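Local coordinates for putative short-chain dehydrogenase/reductase (Burkholderia xenovorans, PDB 5IZ4) that probably acts as a nucleotide-dependent oxidoreductase of the short-chain dehydrogenase/reductase family and holds ADP in its cofactor pocket, at the interface of chains A and B. Numbering follows the deposited sequence. Chains: chain A/B, Putative short-chain dehydrogenase/reductase.

The interface of chains A and B. Residues chain A 110, 162, 164-167, 171; chain B 182, 185-186, 189.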
# COMPACT_ATOMS: atom_id res chain seq x y z
N HIS A 110 -3.30 18.51 -14.61
CA HIS A 110 -2.29 18.46 -13.56
C HIS A 110 -0.97 19.08 -14.00
O HIS A 110 -0.16 19.45 -13.14
CB HIS A 110 -2.03 17.01 -13.11
CG HIS A 110 -3.15 16.40 -12.32
ND1 HIS A 110 -2.93 15.74 -11.12
CD2 HIS A 110 -4.48 16.29 -12.56
CE1 HIS A 110 -4.08 15.28 -10.66
NE2 HIS A 110 -5.04 15.61 -11.51
N ALA A 162 -8.46 9.05 -7.32
CA ALA A 162 -7.48 10.14 -7.38
C ALA A 162 -6.66 10.25 -6.10
O ALA A 162 -5.49 10.63 -6.15
CB ALA A 162 -8.20 11.47 -7.66
N LEU A 164 -5.69 7.83 -4.27
CA LEU A 164 -4.76 6.71 -4.22
C LEU A 164 -3.55 6.93 -5.12
O LEU A 164 -2.41 6.66 -4.70
CB LEU A 164 -5.48 5.42 -4.62
CG LEU A 164 -6.56 4.97 -3.63
CD1 LEU A 164 -7.28 3.74 -4.19
CD2 LEU A 164 -5.92 4.68 -2.27
N ASN A 165 -3.75 7.41 -6.34
CA ASN A 165 -2.66 7.44 -7.32
C ASN A 165 -2.37 8.83 -7.89
O ASN A 165 -1.54 8.94 -8.80
CB ASN A 165 -2.92 6.45 -8.46
CG ASN A 165 -4.13 6.82 -9.32
OD1 ASN A 165 -4.76 7.87 -9.13
ND2 ASN A 165 -4.46 5.96 -10.28
N GLY A 166 -3.01 9.89 -7.39
CA GLY A 166 -2.67 11.24 -7.81
C GLY A 166 -3.17 11.65 -9.18
O GLY A 166 -2.62 12.57 -9.79
N THR A 167 -4.21 10.98 -9.68
CA THR A 167 -4.82 11.36 -10.95
C THR A 167 -6.05 12.21 -10.68
O THR A 167 -6.11 12.91 -9.67
CB THR A 167 -5.17 10.12 -11.77
OG1 THR A 167 -6.13 9.33 -11.04
CG2 THR A 167 -3.92 9.29 -12.04
N ILE A 171 -5.10 18.41 -9.42
CA ILE A 171 -4.15 18.05 -8.37
C ILE A 171 -4.67 18.49 -7.00
O ILE A 171 -4.37 17.85 -5.98
CB ILE A 171 -2.76 18.62 -8.69
CG1 ILE A 171 -1.69 17.94 -7.83
CG2 ILE A 171 -2.72 20.15 -8.52
CD1 ILE A 171 -0.28 18.46 -8.07
N THR B 182 -0.03 12.06 -1.80
CA THR B 182 -0.72 11.99 -3.09
C THR B 182 -0.20 13.04 -4.05
O THR B 182 -0.05 12.77 -5.26
CB THR B 182 -2.22 12.17 -2.88
OG1 THR B 182 -2.71 11.15 -2.00
CG2 THR B 182 -2.96 12.10 -4.21
N LEU B 185 2.72 11.97 -5.96
CA LEU B 185 2.43 11.11 -7.10
C LEU B 185 2.09 11.92 -8.33
O LEU B 185 2.58 11.64 -9.43
CB LEU B 185 1.29 10.15 -6.77
CG LEU B 185 1.54 9.21 -5.60
CD1 LEU B 185 0.32 8.33 -5.43
CD2 LEU B 185 2.77 8.39 -5.84
N SER B 186 1.21 12.92 -8.19
CA SER B 186 0.85 13.72 -9.35
C SER B 186 2.07 14.44 -9.91
O SER B 186 2.30 14.45 -11.13
CB SER B 186 -0.23 14.74 -8.97
OG SER B 186 -0.48 15.59 -10.08
N ARG B 189 4.36 12.07 -11.76
CA ARG B 189 3.83 11.66 -13.05
C ARG B 189 3.95 12.78 -14.07
O ARG B 189 4.29 12.54 -15.24
CB ARG B 189 2.37 11.23 -12.90
CG ARG B 189 1.74 10.71 -14.19
CD ARG B 189 0.29 10.28 -14.00
NE ARG B 189 0.18 9.09 -13.16
CZ ARG B 189 -0.23 9.09 -11.90
NH1 ARG B 189 -0.57 10.24 -11.31
NH2 ARG B 189 -0.30 7.95 -11.22
O HOH W 1 -1.47 12.89 -12.37
O HOH W 2 1.50 17.61 -11.28
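Helix 161-165 of chain A ends at A:Asn165 and turns through A:Gly166, whose positive phi (76°) lets the turn lie against one side of helix 171-191 of chain B. This long helix carries the YxxxK catalytic motif of short-chain dehydrogenases/reductases and commonly pairs with its symmetry mate in their oligomers; here it presents B:Thr182, B:Leu185, B:Ser186 and B:Arg189 in part of a two-fold interface of the deposited tetramer, probably the family's usual one. B:Arg189 starts with CG anti to the backbone N (chi1 -177°), then bends at chi3, so that the tip of the guanidinium faces A:Asn165 O. B:Arg189 NH1 and NH2 both grip this carbonyl oxygen end-on, NH2 at 2.9 Å from A:Asn165 O, which lies in the guanidinium plane. The guanidinium thus caps the C-terminal end of the short helix, where the dipole would favour its positive charge. A:Thr167 CG2 crosses obliquely over one guanidinium face, 3.7 Å from B:Arg189 CZ. Behind it, A:Asn165 folds its side chain back in the crowded chi1 position (66°), and OD1 takes the hydroxyl A:Thr167 OG1 on a lone pair at 2.8 Å, while A:Thr167 N approaches from above the carbonyl plane, which should help hold the turn in shape. Water 1 joins B:Arg189 NH1 to A:Gly166 O. One turn back, B:Ser186 OG, anti to its backbone N, meets A:His110 ND1 tip to edge in an almost straight hydrogen bond of 2.7 Å, its direction undecided. A:Ile171 CG1 packs alongside, 3.7 Å from B:Ser186 CB, and water 2 links the same hydroxyl to A:His110 O. B:Leu185 lays CD1 on A:Asn165 CA at 3.6 Å, and the methyl B:Thr182 CG2 touches A:Gly166 CA at 3.7 Å.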